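Local coordinates for protein thymine dioxygenase (Neurospora crassa, PDB 5C3Q) that probably oxidises the methyl group of thymine as a metal- and 2-oxoglutarate-dependent dioxygenase, binding thymine and 2-oxoglutarate beside a nickel ion in this crystal, at residues Y123-E128 against S149-F154; P136-A139 against D143-G146; L225-D228 against G232-V235; G240-A245 against S270-V275. All coordinates share one frame; numbering follows the deposited sequence.

How the contacts relate
The contacts form two neighbouring pairs. Contacts 1 and 2 have centres about 11 Å apart and share the connection from strand 121-125 to helix 147-173, which contact 1 spans and contact 2 folds within; Trp-137 and Tyr-123 bring them into touch. Contacts 3 and 4 follow later in the chain, with centres about 10 Å apart, and meet through strand 233-236, which pairs with both 242-244 and 273-275; contacts 3 and 4 both touch 2-oxoglutarate. Between the pairs, Phe-154 of contact 1 packs on Phe-226 of contact 3, whereas contacts 2 and 4 lie about 34 Å apart, centre to centre. Contacts 1 and 3 also share the large sheet, so the helix-packed end belongs to the fold that holds metal and co-substrate.

Contact 1 of 4, residues Y123-E128 against S149-F154; sequences YEIGRE and STMNNF. With EDO (1,2-ethanediol), chain I.
Ile-125 of strand 121-125 and Glu-128 a little farther on lie alongside the early turns of helix 147-173, with the CA of Ile-125 8.1 Å from that of Met-151 and the CA of Glu-128 7.8 Å from that of Asn-152. The apolar part is small: the CD1 tip of Ile-125 touches CB of Met-151 at 3.7 Å and then CG, the two side chains crossing at about a right angle. Met-151 bends at chi2, which carries its sulfur end away from the isoleucine.

Three residues on, the contact turns polar. Asn-152 donates from ND2 to OE2 of Glu-128 (3.1 Å, 146° at the hydrogen), approaching from above the carboxylate plane. With chi1 at -80°, CG of Glu-128 lies 3.4 Å from Asn-152 OD1, and the bend at chi2 (-82°) then brings the carboxylate to ND2. Its other oxygen, OE1, accepts from Trp-137 NE1 and Asn-135 ND2, so the carboxylate is gripped at both ends. A water donates to Asn-152 OD1 at 2.9 Å and to Gly-126 O at 3.0 Å, engaging both polar atoms of the amide.

The contact packs a helix against the large sheet of the double-stranded beta-helix fold, whose Glu-124 salt-bridges Arg-192 of the 2-oxoglutarate site. Neighbouring strand 190-200 sends Leu-191 against Ile-125 and Leu-193 against Met-151, while helix 57-71 packs on Thr-150 and Phe-154.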
loop_
_atom_site.group_PDB
_atom_site.type_symbol
_atom_site.label_atom_id
_atom_site.label_comp_id
_atom_site.label_asym_id
_atom_site.label_seq_id
_atom_site.Cartn_x
_atom_site.Cartn_y
_atom_site.Cartn_z
ATOM N N TYR A 123 -4.974 -8.738 7.618
ATOM C CA TYR A 123 -5.302 -8.250 8.939
ATOM C C TYR A 123 -4.865 -6.793 9.027
ATOM O O TYR A 123 -3.687 -6.475 8.830
ATOM C CB TYR A 123 -4.608 -9.095 10.004
ATOM C CG TYR A 123 -4.903 -8.639 11.411
ATOM C CD1 TYR A 123 -6.129 -8.917 12.011
ATOM C CD2 TYR A 123 -3.960 -7.925 12.142
ATOM C CE1 TYR A 123 -6.405 -8.499 13.302
ATOM C CE2 TYR A 123 -4.228 -7.503 13.430
ATOM C CZ TYR A 123 -5.449 -7.791 14.006
ATOM O OH TYR A 123 -5.707 -7.365 15.288
ATOM N N GLU A 124 -5.815 -5.915 9.331
ATOM C CA GLU A 124 -5.573 -4.477 9.317
ATOM C C GLU A 124 -5.608 -3.838 10.708
ATOM O O GLU A 124 -6.509 -4.093 11.515
ATOM C CB GLU A 124 -6.560 -3.811 8.371
ATOM C CG GLU A 124 -6.211 -4.108 6.918
ATOM C CD GLU A 124 -7.336 -3.826 5.952
ATOM O OE1 GLU A 124 -7.061 -3.233 4.882
ATOM O OE2 GLU A 124 -8.485 -4.210 6.246
ATOM N N ILE A 125 -4.602 -3.005 10.954
ATOM C CA ILE A 125 -4.383 -2.339 12.227
ATOM C C ILE A 125 -4.361 -0.834 11.977
ATOM O O ILE A 125 -3.639 -0.369 11.096
ATOM C CB ILE A 125 -3.023 -2.768 12.826
ATOM C CG1 ILE A 125 -3.039 -4.256 13.187
ATOM C CG2 ILE A 125 -2.673 -1.938 14.051
ATOM C CD1 ILE A 125 -1.667 -4.902 13.156
ATOM N N GLY A 126 -5.156 -0.087 12.742
ATOM C CA GLY A 126 -5.153 1.379 12.688
ATOM C C GLY A 126 -4.407 1.929 13.885
ATOM O O GLY A 126 -3.878 1.160 14.689
ATOM N N ARG A 127 -4.353 3.250 14.021
ATOM C CA ARG A 127 -3.725 3.835 15.202
ATOM C C ARG A 127 -4.547 3.497 16.445
ATOM O O ARG A 127 -5.775 3.507 16.410
ATOM C CB ARG A 127 -3.506 5.344 15.072
ATOM C CG ARG A 127 -4.756 6.192 14.984
ATOM C CD ARG A 127 -4.391 7.659 15.115
ATOM N NE ARG A 127 -5.532 8.517 14.811
ATOM C CZ ARG A 127 -6.270 9.175 15.704
ATOM N NH1 ARG A 127 -6.008 9.110 17.004
ATOM N NH2 ARG A 127 -7.282 9.924 15.280
ATOM N N GLU A 128 -3.843 3.195 17.528
ATOM C CA GLU A 128 -4.443 2.687 18.757
ATOM C C GLU A 128 -5.489 3.593 19.386
ATOM O O GLU A 128 -6.480 3.108 19.932
ATOM C CB GLU A 128 -3.349 2.432 19.797
ATOM C CG GLU A 128 -2.602 1.129 19.599
ATOM C CD GLU A 128 -3.350 -0.060 20.172
ATOM O OE1 GLU A 128 -4.392 -0.450 19.600
ATOM O OE2 GLU A 128 -2.884 -0.619 21.189
ATOM N N SER A 149 2.704 -5.410 20.617
ATOM C CA SER A 149 3.825 -4.493 20.832
ATOM C C SER A 149 4.698 -4.359 19.584
ATOM O O SER A 149 5.187 -3.275 19.277
ATOM C CB SER A 149 4.676 -4.952 22.018
ATOM O OG SER A 149 5.117 -6.289 21.837
ATOM N N THR A 150 4.889 -5.468 18.878
ATOM C CA THR A 150 5.625 -5.475 17.618
ATOM C C THR A 150 4.928 -4.615 16.561
ATOM O O THR A 150 5.559 -3.759 15.936
ATOM C CB THR A 150 5.784 -6.915 17.087
ATOM O OG1 THR A 150 6.591 -7.672 17.999
ATOM C CG2 THR A 150 6.433 -6.935 15.706
ATOM N N MET A 151 3.631 -4.846 16.371
ATOM C CA MET A 151 2.868 -4.167 15.324
ATOM C C MET A 151 2.646 -2.684 15.612
ATOM O O MET A 151 2.665 -1.873 14.693
ATOM C CB MET A 151 1.525 -4.869 15.092
ATOM C CG MET A 151 1.667 -6.265 14.509
ATOM S SD MET A 151 2.582 -6.248 12.956
ATOM C CE MET A 151 3.078 -7.960 12.818
ATOM N N ASN A 152 2.436 -2.330 16.878
ATOM C CA ASN A 152 2.329 -0.917 17.262
ATOM C C ASN A 152 3.646 -0.169 17.058
ATOM O O ASN A 152 3.651 0.973 16.597
ATOM C CB ASN A 152 1.860 -0.775 18.713
ATOM C CG ASN A 152 0.364 -0.965 18.860
ATOM O OD1 ASN A 152 -0.391 -0.834 17.897
ATOM N ND2 ASN A 152 -0.074 -1.270 20.074
ATOM N N ASN A 153 4.752 -0.821 17.406
ATOM C CA ASN A 153 6.090 -0.285 17.150
ATOM C C ASN A 153 6.288 -0.062 15.654
ATOM O O ASN A 153 6.683 1.021 15.228
ATOM C CB ASN A 153 7.153 -1.251 17.691
ATOM C CG ASN A 153 8.561 -0.685 17.633
ATOM O OD1 ASN A 153 8.794 0.416 17.136
ATOM N ND2 ASN A 153 9.514 -1.442 18.152
ATOM N N PHE A 154 5.982 -1.082 14.859
ATOM C CA PHE A 154 6.096 -0.977 13.404
ATOM C C PHE A 154 5.196 0.124 12.843
ATOM O O PHE A 154 5.627 0.899 11.990
ATOM C CB PHE A 154 5.774 -2.315 12.741
ATOM C CG PHE A 154 6.116 -2.363 11.279
ATOM C CD1 PHE A 154 7.439 -2.318 10.862
ATOM C CD2 PHE A 154 5.118 -2.463 10.322
ATOM C CE1 PHE A 154 7.760 -2.365 9.517
ATOM C CE2 PHE A 154 5.432 -2.511 8.974
ATOM C CZ PHE A 154 6.757 -2.465 8.572
HETATM C C1 EDO I . -10.656 -5.306 4.290
HETATM O O1 EDO I . -9.365 -5.045 3.733
HETATM C C2 EDO I . -11.481 -6.158 3.337
HETATM O O2 EDO I . -12.196 -5.340 2.406
HETATM O O HOH W 1 -1.135 1.225 15.924
#

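Contact 2 of 4, residues P136-A139 against D143-G146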
loop_
_atom_site.group_PDB
_atom_site.type_symbol
_atom_site.label_atom_id
_atom_site.label_comp_id
_atom_site.label_asym_id
_atom_site.label_seq_id
_atom_site.Cartn_x
_atom_site.Cartn_y
_atom_site.Cartn_z
ATOM N N PRO A 136 -9.089 -4.647 16.889
ATOM C CA PRO A 136 -9.453 -5.963 17.423
ATOM C C PRO A 136 -8.238 -6.888 17.518
ATOM O O PRO A 136 -8.021 -7.726 16.642
ATOM C CB PRO A 136 -10.471 -6.478 16.404
ATOM C CG PRO A 136 -10.046 -5.856 15.116
ATOM C CD PRO A 136 -9.419 -4.527 15.456
ATOM N N TRP A 137 -7.449 -6.724 18.577
ATOM C CA TRP A 137 -6.233 -7.515 18.755
ATOM C C TRP A 137 -6.587 -8.944 19.162
ATOM O O TRP A 137 -7.536 -9.148 19.914
ATOM C CB TRP A 137 -5.340 -6.902 19.830
ATOM C CG TRP A 137 -4.826 -5.536 19.505
ATOM C CD1 TRP A 137 -5.267 -4.353 20.018
ATOM C CD2 TRP A 137 -3.757 -5.213 18.607
ATOM N NE1 TRP A 137 -4.539 -3.310 19.496
ATOM C CE2 TRP A 137 -3.608 -3.810 18.624
ATOM C CE3 TRP A 137 -2.913 -5.973 17.787
ATOM C CZ2 TRP A 137 -2.648 -3.148 17.852
ATOM C CZ3 TRP A 137 -1.959 -5.315 17.019
ATOM C CH2 TRP A 137 -1.835 -3.914 17.058
ATOM N N PRO A 138 -5.824 -9.937 18.670
ATOM C CA PRO A 138 -6.055 -11.313 19.098
ATOM C C PRO A 138 -5.445 -11.553 20.474
ATOM O O PRO A 138 -4.620 -10.757 20.923
ATOM C CB PRO A 138 -5.319 -12.128 18.036
ATOM C CG PRO A 138 -4.182 -11.254 17.630
ATOM C CD PRO A 138 -4.644 -9.829 17.793
ATOM N N ALA A 139 -5.846 -12.637 21.131
ATOM C CA ALA A 139 -5.333 -12.965 22.461
ATOM C C ALA A 139 -3.839 -13.284 22.397
ATOM O O ALA A 139 -3.378 -13.948 21.468
ATOM C CB ALA A 139 -6.101 -14.135 23.056
ATOM N N ASP A 143 2.650 -18.345 20.464
ATOM C CA ASP A 143 3.447 -17.621 19.466
ATOM C C ASP A 143 3.047 -16.155 19.273
ATOM O O ASP A 143 3.825 -15.376 18.717
ATOM C CB ASP A 143 3.408 -18.351 18.111
ATOM C CG ASP A 143 4.478 -19.428 17.988
ATOM O OD1 ASP A 143 5.226 -19.662 18.962
ATOM O OD2 ASP A 143 4.577 -20.042 16.904
ATOM N N LEU A 144 1.854 -15.775 19.727
ATOM C CA LEU A 144 1.383 -14.397 19.564
ATOM C C LEU A 144 1.720 -13.474 20.736
ATOM O O LEU A 144 1.280 -12.324 20.755
ATOM C CB LEU A 144 -0.121 -14.365 19.266
ATOM C CG LEU A 144 -0.446 -14.532 17.778
ATOM C CD1 LEU A 144 -0.394 -15.998 17.372
ATOM C CD2 LEU A 144 -1.801 -13.931 17.448
ATOM N N VAL A 145 2.499 -13.957 21.704
ATOM C CA VAL A 145 3.005 -13.087 22.761
ATOM C C VAL A 145 3.991 -12.119 22.114
ATOM O O VAL A 145 4.979 -12.541 21.517
ATOM C CB VAL A 145 3.696 -13.875 23.894
ATOM C CG1 VAL A 145 4.336 -12.929 24.903
ATOM C CG2 VAL A 145 2.699 -14.792 24.591
ATOM N N GLY A 146 3.701 -10.826 22.219
ATOM C CA GLY A 146 4.516 -9.789 21.594
ATOM C C GLY A 146 3.927 -9.253 20.300
ATOM O O GLY A 146 4.464 -8.306 19.729
#
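Pro-138 and Ala-139 run in an irregular, extended path toward a short 3-10 segment that ends at Leu-144, and the backbones come nearest at the CA atoms of Ala-139 and Leu-144, 7.5 Å apart. The chain turns back on itself over only three intervening residues, within the connection from strand 121-125 to helix 147-173 and away from the active site. Gly-146, with a positive phi of 101°, then occupies the N-cap position of helix 147-173, where its O accepts bonds from Ser-149 OG and Thr-150 OG1 and its N donates to Glu-140 OE1.

One leucine methyl carries the side-chain contact. CD2 of Leu-144 rests against the outer part of the Pro-138 ring, 3.6 Å from CG and 4.0 Å from CB, while the leucine crosses the proline at about a right angle. Closer to the backbone, CB of Leu-144 lies 4.0 Å from the carbonyl O of Ala-139, whose own CB points away from 143-146. Leu-144 is buried, for it also packs on Leu-73 and on Phe-70 of helix 57-71; Pro-138 meets the same Phe-70, together with Tyr-123 and Phe-147.

No hydrogen bond joins the two segments. The turn is held across this contact by van der Waals packing, with the shared phenylalanine of helix 57-71 drawing both residues onto one apolar surface, whereas polar groups of the segments bond elsewhere, to partners such as Tyr-123 and Glu-128.

Contact 3 of 4, residues L225-D228 against G232-V235. With AKG (2-oxoglutaric acid), chain F.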
loop_
_atom_site.group_PDB
_atom_site.type_symbol
_atom_site.label_atom_id
_atom_site.label_comp_id
_atom_site.label_asym_id
_atom_site.label_seq_id
_atom_site.Cartn_x
_atom_site.Cartn_y
_atom_site.Cartn_z
ATOM N N LEU A 225 5.016 -0.360 0.819
ATOM C CA LEU A 225 4.828 -1.785 0.569
ATOM C C LEU A 225 6.119 -2.554 0.798
ATOM O O LEU A 225 7.100 -2.381 0.071
ATOM C CB LEU A 225 4.320 -2.033 -0.856
ATOM C CG LEU A 225 4.045 -3.517 -1.130
ATOM C CD1 LEU A 225 2.751 -3.966 -0.471
ATOM C CD2 LEU A 225 4.003 -3.791 -2.619
ATOM N N PHE A 226 6.104 -3.399 1.823
ATOM C CA PHE A 226 7.214 -4.280 2.139
ATOM C C PHE A 226 6.852 -5.658 1.592
ATOM O O PHE A 226 5.849 -6.246 2.009
ATOM C CB PHE A 226 7.420 -4.348 3.655
ATOM C CG PHE A 226 7.618 -3.006 4.308
ATOM C CD1 PHE A 226 6.528 -2.235 4.695
ATOM C CD2 PHE A 226 8.892 -2.523 4.558
ATOM C CE1 PHE A 226 6.703 -1.003 5.304
ATOM C CE2 PHE A 226 9.078 -1.284 5.162
ATOM C CZ PHE A 226 7.982 -0.525 5.536
ATOM N N GLN A 227 7.637 -6.162 0.641
ATOM C CA GLN A 227 7.375 -7.482 0.062
ATOM C C GLN A 227 8.548 -8.424 0.318
ATOM O O GLN A 227 9.697 -7.983 0.433
ATOM C CB GLN A 227 7.065 -7.385 -1.441
ATOM C CG GLN A 227 8.200 -6.889 -2.332
ATOM C CD GLN A 227 7.831 -6.879 -3.812
ATOM O OE1 GLN A 227 6.941 -7.609 -4.249
ATOM N NE2 GLN A 227 8.525 -6.057 -4.591
ATOM N N ASP A 228 8.244 -9.715 0.441
ATOM C CA ASP A 228 9.275 -10.748 0.511
ATOM C C ASP A 228 9.835 -10.987 -0.899
ATOM O O ASP A 228 9.600 -10.182 -1.800
ATOM C CB ASP A 228 8.740 -12.038 1.176
ATOM C CG ASP A 228 7.626 -12.721 0.380
ATOM O OD1 ASP A 228 7.385 -12.381 -0.803
ATOM O OD2 ASP A 228 6.974 -13.619 0.958
ATOM N N GLY A 232 5.456 -11.332 -7.926
ATOM C CA GLY A 232 4.037 -11.346 -8.279
ATOM C C GLY A 232 3.426 -9.962 -8.412
ATOM O O GLY A 232 2.432 -9.792 -9.115
ATOM N N LEU A 233 4.009 -8.975 -7.732
ATOM C CA LEU A 233 3.540 -7.593 -7.824
ATOM C C LEU A 233 3.827 -7.027 -9.211
ATOM O O LEU A 233 4.931 -7.169 -9.731
ATOM C CB LEU A 233 4.202 -6.715 -6.760
ATOM C CG LEU A 233 3.866 -5.218 -6.816
ATOM C CD1 LEU A 233 2.396 -4.964 -6.526
ATOM C CD2 LEU A 233 4.740 -4.443 -5.846
ATOM N N GLN A 234 2.824 -6.382 -9.800
ATOM C CA GLN A 234 2.946 -5.803 -11.131
ATOM C C GLN A 234 2.366 -4.404 -11.147
ATOM O O GLN A 234 1.367 -4.131 -10.487
ATOM C CB GLN A 234 2.236 -6.666 -12.174
ATOM C CG GLN A 234 2.821 -8.057 -12.338
ATOM C CD GLN A 234 2.231 -8.809 -13.519
ATOM O OE1 GLN A 234 1.053 -8.661 -13.844
ATOM N NE2 GLN A 234 3.049 -9.631 -14.161
ATOM N N VAL A 235 3.013 -3.522 -11.898
ATOM C CA VAL A 235 2.622 -2.126 -11.991
ATOM C C VAL A 235 2.324 -1.843 -13.460
ATOM O O VAL A 235 3.072 -2.273 -14.339
ATOM C CB VAL A 235 3.757 -1.210 -11.489
ATOM C CG1 VAL A 235 3.403 0.263 -11.667
ATOM C CG2 VAL A 235 4.076 -1.512 -10.033
HETATM C C1 AKG F . -2.588 -3.715 -1.489
HETATM O O1 AKG F . -3.199 -2.647 -1.760
HETATM O O2 AKG F . -2.857 -4.381 -0.468
HETATM C C2 AKG F . -1.540 -4.202 -2.399
HETATM O O5 AKG F . -1.374 -3.655 -3.486
HETATM C C3 AKG F . -0.677 -5.380 -1.987
HETATM C C4 AKG F . 0.445 -5.613 -2.995
HETATM C C5 AKG F . 1.366 -6.727 -2.557
HETATM O O3 AKG F . 2.536 -6.718 -2.994
HETATM O O4 AKG F . 0.947 -7.623 -1.793
HETATM O O HOH W 2 6.877 -8.693 -6.872
#
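Apolar packing joins Leu-225 to Leu-233, whose side chains reach toward each other tip to tip. Their CD2 methyls are only 3.4 Å apart, tighter than usual for two carbons. Both leucines have CG trans to the backbone N (chi1 -177° for Leu-225 and 176° for Leu-233), and this sends each branch across the gap between the strands.

The two leucines also make van der Waals contact with 2-oxoglutarate. CD2 of Leu-225 lies 3.3 Å from its carboxylate oxygen O3, CD1 of Leu-225 is 3.7 Å from C5, and CD1 of Leu-233 approaches O3 at 3.9 Å. Both residues belong to the co-substrate pocket. Strand 222-227 is part of the large sheet and strand 233-236 of the four-stranded one; these face each other as the two sides of the double-stranded beta-helix, the fold of this oxygenase family, so the leucines bridge its interior next to the ligand. Leu-225 also rests on Ala-292 of strand 284-295.

Polar contact runs through Gln-227. Its OE1 is hydrogen-bonded to a water at 2.8 Å, and that water accepts from the backbone N of Leu-233 at 3.0 Å, giving a water-mediated link between the strands. The stronger partner of OE1 is Arg-288 NH2, which also hydrogen-bonds 2-oxoglutarate, making Gln-227 a second-shell residue of the site. The glutamine crosses Leu-233 at about a right angle, its OE1 3.8 Å from CB of the leucine, while NE2 gives a weak hydrogen bond to the O of Ala-245.

Contact 4 of 4, residues G240-A245 against S270-V275; sequences GQFIDA and STVHRV. With NI (nickel (II) ion), chain E; AKG (2-oxoglutaric acid), chain F; EDO (1,2-ethanediol), chain H.
Phe-242 and Arg-274 are stacked flat on each other, ring and guanidinium planes only 7° apart and centres 3.9 Å apart. The arginine chain, extended from CG to NE, passes over one face of the ring: CD sits almost above the centroid, 3.6 Å from it, as a CH-pi contact, and the guanidinium lies farther along, an off-centre cation-pi partner with CZ 3.4 Å from CD2 of Phe-242. At the ring edge, CG1 of Val-272 meets CZ of Phe-242 at 3.9 Å. Strand 233-236 runs between strands 242-244 and 273-275, and its Gln-234 accepts from Arg-274 NE through OE1, which restrains the guanidinium over the ring.

His-273 points the other way, toward the metal. Its ND1 donates to the backbone O of Thr-271 (2.9 Å, 157°), in the plane of both ring and carbonyl, which holds the imidazole so that NE2 binds nickel at 2.2 Å. His-216 and Asp-218 complete the protein's facial triad, while 2-oxoglutarate chelates through O1 and O5 and a water takes a further place.

The positive guanidinium is thus probably stabilised electrostatically by the pi face of Phe-242 on one side of the strand, while metal coordination occupies the other.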
loop_
_atom_site.group_PDB
_atom_site.type_symbol
_atom_site.label_atom_id
_atom_site.label_comp_id
_atom_site.label_asym_id
_atom_site.label_seq_id
_atom_site.Cartn_x
_atom_site.Cartn_y
_atom_site.Cartn_z
ATOM N N GLY A 240 0.177 0.643 -21.025
ATOM C CA GLY A 240 -0.986 -0.154 -20.635
ATOM C C GLY A 240 -0.716 -1.626 -20.369
ATOM O O GLY A 240 -1.643 -2.431 -20.380
ATOM N N GLN A 241 0.545 -1.976 -20.120
ATOM C CA GLN A 241 0.934 -3.360 -19.855
ATOM C C GLN A 241 1.411 -3.495 -18.424
ATOM O O GLN A 241 2.126 -2.624 -17.920
ATOM C CB GLN A 241 2.074 -3.789 -20.774
ATOM C CG GLN A 241 1.823 -3.566 -22.251
ATOM C CD GLN A 241 0.965 -4.649 -22.857
ATOM O OE1 GLN A 241 -0.176 -4.853 -22.440
ATOM N NE2 GLN A 241 1.507 -5.352 -23.851
ATOM N N PHE A 242 1.041 -4.599 -17.782
ATOM C CA PHE A 242 1.499 -4.878 -16.425
ATOM C C PHE A 242 2.943 -5.373 -16.444
ATOM O O PHE A 242 3.273 -6.331 -17.145
ATOM C CB PHE A 242 0.585 -5.892 -15.734
ATOM C CG PHE A 242 -0.689 -5.289 -15.211
ATOM C CD1 PHE A 242 -0.678 -4.524 -14.054
ATOM C CD2 PHE A 242 -1.891 -5.472 -15.881
ATOM C CE1 PHE A 242 -1.845 -3.957 -13.568
ATOM C CE2 PHE A 242 -3.062 -4.911 -15.397
ATOM C CZ PHE A 242 -3.039 -4.151 -14.240
ATOM N N ILE A 243 3.791 -4.699 -15.673
ATOM C CA ILE A 243 5.215 -4.992 -15.607
ATOM C C ILE A 243 5.552 -5.499 -14.213
ATOM O O ILE A 243 5.070 -4.953 -13.219
ATOM C CB ILE A 243 6.043 -3.722 -15.888
ATOM C CG1 ILE A 243 5.644 -3.099 -17.233
ATOM C CG2 ILE A 243 7.534 -4.022 -15.831
ATOM C CD1 ILE A 243 5.807 -4.001 -18.441
ATOM N N ASP A 244 6.395 -6.529 -14.151
ATOM C CA ASP A 244 6.833 -7.099 -12.877
ATOM C C ASP A 244 7.627 -6.100 -12.037
ATOM O O ASP A 244 8.604 -5.530 -12.507
ATOM C CB ASP A 244 7.686 -8.349 -13.113
ATOM C CG ASP A 244 6.872 -9.523 -13.624
ATOM O OD1 ASP A 244 5.793 -9.791 -13.060
ATOM O OD2 ASP A 244 7.313 -10.182 -14.586
ATOM N N ALA A 245 7.189 -5.893 -10.800
ATOM C CA ALA A 245 7.938 -5.100 -9.837
ATOM C C ALA A 245 8.823 -6.058 -9.054
ATOM O O ALA A 245 8.448 -6.536 -7.984
ATOM C CB ALA A 245 7.002 -4.342 -8.910
ATOM N N SER A 270 -1.116 8.169 -9.491
ATOM C CA SER A 270 -1.514 6.997 -8.722
ATOM C C SER A 270 -1.741 5.873 -9.720
ATOM O O SER A 270 -2.657 5.941 -10.533
ATOM C CB SER A 270 -2.788 7.254 -7.923
ATOM O OG SER A 270 -3.144 6.084 -7.198
ATOM N N THR A 271 -0.902 4.847 -9.652
ATOM C CA THR A 271 -0.776 3.877 -10.740
ATOM C C THR A 271 -1.407 2.542 -10.379
ATOM O O THR A 271 -1.312 2.081 -9.236
ATOM C CB THR A 271 0.710 3.691 -11.098
ATOM O OG1 THR A 271 1.265 4.973 -11.411
ATOM C CG2 THR A 271 0.903 2.764 -12.291
ATOM N N VAL A 272 -2.044 1.929 -11.374
ATOM C CA VAL A 272 -2.740 0.663 -11.207
ATOM C C VAL A 272 -1.709 -0.438 -10.993
ATOM O O VAL A 272 -0.689 -0.487 -11.684
ATOM C CB VAL A 272 -3.622 0.342 -12.435
ATOM C CG1 VAL A 272 -4.262 -1.040 -12.321
ATOM C CG2 VAL A 272 -4.705 1.406 -12.611
ATOM N N HIS A 273 -1.982 -1.309 -10.024
ATOM C CA HIS A 273 -1.118 -2.440 -9.729
ATOM C C HIS A 273 -1.936 -3.638 -9.250
ATOM O O HIS A 273 -3.109 -3.508 -8.907
ATOM C CB HIS A 273 -0.059 -2.051 -8.691
ATOM C CG HIS A 273 -0.622 -1.414 -7.463
ATOM N ND1 HIS A 273 -1.189 -0.157 -7.467
ATOM C CD2 HIS A 273 -0.710 -1.862 -6.190
ATOM C CE1 HIS A 273 -1.604 0.139 -6.249
ATOM N NE2 HIS A 273 -1.325 -0.879 -5.458
ATOM N N ARG A 274 -1.300 -4.807 -9.247
ATOM C CA ARG A 274 -1.963 -6.060 -8.909
ATOM C C ARG A 274 -0.919 -7.061 -8.437
ATOM O O ARG A 274 0.281 -6.793 -8.514
ATOM C CB ARG A 274 -2.710 -6.618 -10.126
ATOM C CG ARG A 274 -1.807 -7.168 -11.220
ATOM C CD ARG A 274 -2.575 -7.499 -12.487
ATOM N NE ARG A 274 -1.705 -8.110 -13.489
ATOM C CZ ARG A 274 -2.121 -8.648 -14.633
ATOM N NH1 ARG A 274 -3.410 -8.662 -14.951
ATOM N NH2 ARG A 274 -1.238 -9.185 -15.463
ATOM N N VAL A 275 -1.382 -8.209 -7.950
ATOM C CA VAL A 275 -0.492 -9.322 -7.640
ATOM C C VAL A 275 -1.003 -10.569 -8.356
ATOM O O VAL A 275 -2.156 -10.960 -8.184
ATOM C CB VAL A 275 -0.380 -9.596 -6.128
ATOM C CG1 VAL A 275 0.677 -10.662 -5.857
ATOM C CG2 VAL A 275 -0.025 -8.323 -5.373
HETATM NI NI NI E . -2.312 -1.634 -3.586
HETATM C C1 AKG F . -2.588 -3.715 -1.489
HETATM O O1 AKG F . -3.199 -2.647 -1.760
HETATM O O2 AKG F . -2.857 -4.381 -0.468
HETATM C C2 AKG F . -1.540 -4.202 -2.399
HETATM O O5 AKG F . -1.374 -3.655 -3.486
HETATM C C3 AKG F . -0.677 -5.380 -1.987
HETATM C C4 AKG F . 0.445 -5.613 -2.995
HETATM C C5 AKG F . 1.366 -6.727 -2.557
HETATM O O3 AKG F . 2.536 -6.718 -2.994
HETATM O O4 AKG F . 0.947 -7.623 -1.793
HETATM C C1 EDO H . 2.310 5.374 -15.134
HETATM O O1 EDO H . 1.719 5.135 -16.417
HETATM C C2 EDO H . 1.554 6.505 -14.448
HETATM O O2 EDO H . 0.351 6.008 -13.845
HETATM O O HOH W 3 -0.529 -1.080 -2.406
#